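NEQ263 (Nanoarchaeum equitans Kin4-M, PDB 5BN3) probably binds ATP or ADP as the B-type subunit of an A/V-type ATP synthase core complex, pairing with the subunit NeqA. Local coordinates at residues A206-E211 against Y263-L268; R92-L97 against T202-L207. All coordinates share one frame; numbering follows the deposited sequence.

Overall arrangement
Both contacts use the helix 196-215, whose residues Ala206 and Leu207 belong to each, and their centres lie about 8 Å apart. Along the chain the order is 92-97, then the helix, then 263-268. Segment 92-97 leaves strand 91-93, which pairs with 62-64 in a separate two-stranded sheet, while 263-268 follows helix 255-263; both pack on neighbouring parts of helix 196-215. The two contacts also touch directly: NH1 of Arg265 (contact 1) lies 2.7 Å from O of Ile94 (contact 2), probably a hydrogen bond, linking the 92-97 loop to the 263-268 turn. The helix packs on strands 156-162 and 185-190 of the mixed sheet, away from the ADP site.

Contact 1. Residues A206-E211 against Y263-L268; sequences ALTLAE and YERSGL
Arg265 meets Glu211 side-on, with NE and NH2 each directed at a different carboxylate oxygen. NE to OE2 of Glu211 and NH2 to OE1 of Glu211 both measure 3.0 Å, and both bonds are nearly straight at 169°. The oxygens lie in the guanidinium plane, yet the two planes are turned 58° apart, so the nitrogens reach the carboxylate from above its plane. NH2 also donates to Thr208 OG1 at 3.0 Å, a more bent bond with the hydroxyl tilted out of the guanidinium plane, and NH1 probably donates to Ile94 O. Leu207 supplies the apolar part: its CB stands 4.1 Å above the guanidinium plane, over the centre, while its CD1 packs on CB of Arg265 at 4.1 Å. The carbonyl O of Arg265 is buried with no polar partner, Leu207 CD2 lying 3.5 Å from it. A bend at chi3 (78°) swings the guanidinium across the helix, to where it meets Thr208 and Glu211. With an alanine here, the buried Glu211 carboxylate would probably lose its charged mate and Ile94 O its donor.

Farther out, Thr208 OG1 is bonded to Arg204 O of its own helix. Ser266 OG bonds Tyr263 O at 2.8 Å. Arg265 centres an inverse gamma turn between helix 255-263 and strand 267-268, and its buried salt bridge ties that turn to helix 196-215 within the P-loop NTPase-type nucleotide-binding domain.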
# COMPACT_ATOMS: atom_id res chain seq x y z
N ALA B 206 12.89 5.03 -35.05
CA ALA B 206 11.77 4.62 -35.90
C ALA B 206 10.86 5.80 -36.23
O ALA B 206 10.39 5.93 -37.37
CB ALA B 206 10.97 3.52 -35.21
N LEU B 207 10.60 6.64 -35.24
CA LEU B 207 9.76 7.82 -35.44
C LEU B 207 10.49 8.96 -36.17
O LEU B 207 9.86 9.76 -36.85
CB LEU B 207 9.19 8.31 -34.11
CG LEU B 207 8.07 7.44 -33.54
CD1 LEU B 207 7.75 7.83 -32.12
CD2 LEU B 207 6.84 7.57 -34.41
N THR B 208 11.81 9.02 -36.01
CA THR B 208 12.61 9.98 -36.77
C THR B 208 12.50 9.65 -38.26
O THR B 208 12.34 10.54 -39.09
CB THR B 208 14.08 9.97 -36.33
OG1 THR B 208 14.18 10.41 -34.97
CG2 THR B 208 14.91 10.89 -37.22
N LEU B 209 12.58 8.36 -38.59
CA LEU B 209 12.38 7.92 -39.97
C LEU B 209 10.95 8.20 -40.42
O LEU B 209 10.73 8.63 -41.55
CB LEU B 209 12.70 6.43 -40.11
CG LEU B 209 12.39 5.85 -41.49
CD1 LEU B 209 13.29 6.48 -42.54
CD2 LEU B 209 12.52 4.34 -41.52
N ALA B 210 10.00 7.94 -39.53
CA ALA B 210 8.59 8.13 -39.86
C ALA B 210 8.27 9.59 -40.19
O ALA B 210 7.53 9.87 -41.13
CB ALA B 210 7.72 7.65 -38.72
N GLU B 211 8.82 10.51 -39.40
CA GLU B 211 8.60 11.94 -39.62
C GLU B 211 9.24 12.40 -40.93
O GLU B 211 8.72 13.28 -41.60
CB GLU B 211 9.16 12.75 -38.46
CG GLU B 211 8.35 12.67 -37.17
CD GLU B 211 9.03 13.36 -36.02
OE1 GLU B 211 10.27 13.55 -36.08
OE2 GLU B 211 8.34 13.72 -35.04
N TYR B 263 4.62 9.31 -28.27
CA TYR B 263 3.27 9.19 -28.83
C TYR B 263 2.84 10.39 -29.66
O TYR B 263 2.13 10.24 -30.66
CB TYR B 263 2.25 8.95 -27.71
CG TYR B 263 2.45 7.69 -26.90
CD1 TYR B 263 3.07 6.57 -27.44
CD2 TYR B 263 2.01 7.61 -25.59
CE1 TYR B 263 3.25 5.42 -26.70
CE2 TYR B 263 2.17 6.46 -24.84
CZ TYR B 263 2.79 5.37 -25.40
OH TYR B 263 2.96 4.23 -24.64
N GLU B 264 3.26 11.59 -29.26
CA GLU B 264 2.84 12.82 -29.94
C GLU B 264 3.61 13.08 -31.24
O GLU B 264 3.31 14.04 -31.96
CB GLU B 264 2.95 14.02 -29.00
CG GLU B 264 1.89 14.05 -27.91
CD GLU B 264 0.53 14.54 -28.40
OE1 GLU B 264 -0.49 13.95 -28.00
OE2 GLU B 264 0.49 15.52 -29.16
N ARG B 265 4.59 12.23 -31.53
CA ARG B 265 5.28 12.30 -32.82
C ARG B 265 4.48 11.48 -33.83
O ARG B 265 4.97 10.50 -34.40
CB ARG B 265 6.72 11.79 -32.70
CG ARG B 265 7.60 12.68 -31.84
CD ARG B 265 8.99 12.09 -31.65
NE ARG B 265 9.85 12.28 -32.82
CZ ARG B 265 11.09 11.83 -32.92
NH1 ARG B 265 11.63 11.15 -31.92
NH2 ARG B 265 11.80 12.05 -34.02
N SER B 266 3.24 11.90 -34.03
CA SER B 266 2.30 11.24 -34.91
C SER B 266 1.32 12.31 -35.36
O SER B 266 1.38 13.45 -34.89
CB SER B 266 1.54 10.16 -34.15
OG SER B 266 0.84 10.73 -33.05
N GLY B 267 0.42 11.96 -36.27
CA GLY B 267 -0.62 12.89 -36.65
C GLY B 267 -0.76 13.15 -38.13
O GLY B 267 -0.18 12.45 -38.97
N LEU B 268 -1.55 14.17 -38.44
CA LEU B 268 -1.89 14.48 -39.82
C LEU B 268 -1.51 15.92 -40.14
O LEU B 268 -1.70 16.83 -39.33
CB LEU B 268 -3.39 14.27 -40.04
CG LEU B 268 -3.98 14.61 -41.40
CD1 LEU B 268 -3.45 13.67 -42.46
CD2 LEU B 268 -5.50 14.55 -41.35

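Contact 2. Residues R92-L97 against T202-L207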
# COMPACT_ATOMS: atom_id res chain seq x y z
N ARG B 92 19.91 13.56 -38.42
CA ARG B 92 18.84 14.16 -37.63
C ARG B 92 18.89 13.73 -36.18
O ARG B 92 19.13 12.56 -35.88
CB ARG B 92 17.48 13.78 -38.22
CG ARG B 92 17.27 14.18 -39.66
CD ARG B 92 17.23 15.69 -39.82
NE ARG B 92 17.08 16.08 -41.22
CZ ARG B 92 15.91 16.11 -41.86
NH1 ARG B 92 14.80 15.76 -41.23
NH2 ARG B 92 15.86 16.47 -43.13
N ASP B 93 18.67 14.69 -35.28
CA ASP B 93 18.46 14.39 -33.86
C ASP B 93 17.30 13.40 -33.75
O ASP B 93 16.22 13.65 -34.28
CB ASP B 93 18.14 15.68 -33.11
CG ASP B 93 18.11 15.51 -31.60
OD1 ASP B 93 17.80 14.40 -31.11
OD2 ASP B 93 18.38 16.50 -30.89
N ILE B 94 17.55 12.27 -33.08
CA ILE B 94 16.54 11.22 -32.97
C ILE B 94 15.40 11.59 -32.02
O ILE B 94 14.34 10.96 -32.05
CB ILE B 94 17.15 9.87 -32.52
CG1 ILE B 94 17.81 10.01 -31.15
CG2 ILE B 94 18.14 9.35 -33.56
CD1 ILE B 94 18.05 8.67 -30.47
N ASN B 95 15.62 12.60 -31.19
CA ASN B 95 14.56 13.11 -30.33
C ASN B 95 13.56 13.94 -31.13
O ASN B 95 12.37 13.98 -30.81
CB ASN B 95 15.14 13.94 -29.18
CG ASN B 95 15.82 13.09 -28.13
OD1 ASN B 95 15.39 11.97 -27.84
ND2 ASN B 95 16.89 13.62 -27.55
N GLY B 96 14.05 14.59 -32.18
CA GLY B 96 13.21 15.41 -33.03
C GLY B 96 12.69 16.65 -32.32
O GLY B 96 13.25 17.08 -31.32
N LEU B 97 11.61 17.22 -32.85
CA LEU B 97 11.01 18.42 -32.28
C LEU B 97 9.50 18.25 -32.13
O LEU B 97 8.89 17.43 -32.81
CB LEU B 97 11.30 19.62 -33.18
CG LEU B 97 12.76 19.98 -33.45
CD1 LEU B 97 12.88 20.92 -34.64
CD2 LEU B 97 13.38 20.62 -32.22
N THR B 202 15.07 2.88 -29.67
CA THR B 202 14.33 2.14 -30.70
C THR B 202 13.11 2.91 -31.25
O THR B 202 13.00 3.09 -32.46
CB THR B 202 13.91 0.73 -30.23
OG1 THR B 202 15.08 -0.01 -29.85
CG2 THR B 202 13.18 -0.01 -31.33
N PRO B 203 12.20 3.37 -30.36
CA PRO B 203 11.06 4.09 -30.94
C PRO B 203 11.47 5.46 -31.48
O PRO B 203 10.78 5.98 -32.35
CB PRO B 203 10.11 4.26 -29.75
CG PRO B 203 11.01 4.25 -28.56
CD PRO B 203 12.09 3.27 -28.89
N ARG B 204 12.56 6.02 -30.98
CA ARG B 204 13.01 7.34 -31.42
C ARG B 204 13.59 7.34 -32.83
O ARG B 204 13.31 8.24 -33.62
CB ARG B 204 14.01 7.93 -30.42
CG ARG B 204 13.37 8.45 -29.13
CD ARG B 204 14.41 8.93 -28.13
NE ARG B 204 13.80 9.69 -27.04
CZ ARG B 204 13.33 9.15 -25.92
NH1 ARG B 204 13.40 7.84 -25.73
NH2 ARG B 204 12.78 9.92 -24.98
N VAL B 205 14.39 6.33 -33.15
CA VAL B 205 14.93 6.23 -34.50
C VAL B 205 13.83 5.86 -35.50
O VAL B 205 13.83 6.33 -36.63
CB VAL B 205 16.14 5.24 -34.60
CG1 VAL B 205 17.18 5.55 -33.54
CG2 VAL B 205 15.68 3.80 -34.47
N ALA B 206 12.89 5.03 -35.05
CA ALA B 206 11.77 4.62 -35.90
C ALA B 206 10.86 5.80 -36.23
O ALA B 206 10.39 5.93 -37.37
CB ALA B 206 10.97 3.52 -35.21
N LEU B 207 10.60 6.64 -35.24
CA LEU B 207 9.76 7.82 -35.44
C LEU B 207 10.49 8.96 -36.17
O LEU B 207 9.86 9.76 -36.85
CB LEU B 207 9.19 8.31 -34.11
CG LEU B 207 8.07 7.44 -33.54
CD1 LEU B 207 7.75 7.83 -32.12
CD2 LEU B 207 6.84 7.57 -34.41
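Ile94 lays its CG2 methyl beside CG1 of Val205, 3.9 Å away, with the two side chains pointing the same way. Its other branch takes a different route: CG1 sits between the backbone N and the carbonyl carbon (chi1 61°), which carries CD1 to within 4.1 Å of Arg204 CB, the two side chains crossing at about a right angle. Ile94 thus covers two successive residues of the helix, in line with its CA being 5.5 Å from that of Val205.

Beyond this apolar patch, Asn95 OD1 lies 2.9 Å from NE of Arg204, near the guanidinium plane. The bond is weak, since its angle at the hydrogen is only 124°, and the amide and guanidinium planes stand 80° apart. Asn95 also packs on Asn52 of the neighbouring alpha chain. The arginine has firmer partners elsewhere: NH2 forms a salt bridge with Asp258, and NH1 bonds Ile200 O and Tyr231 OH. On the other segment, Asp93 OD1 accepts from Asn95 N at 2.8 Å, an Asx turn that bends the chain just after strand 91-93 and spans Ile94.

Two carbonyl oxygens, Ile94 O and Arg204 O, approach to 3.3 Å without a proton between them. Each is engaged by a donor outside this pair, which probably offsets their repulsion. The chemistry therefore implies a junction held across the two segments chiefly by apolar packing, with Asn95 adding a weak polar link.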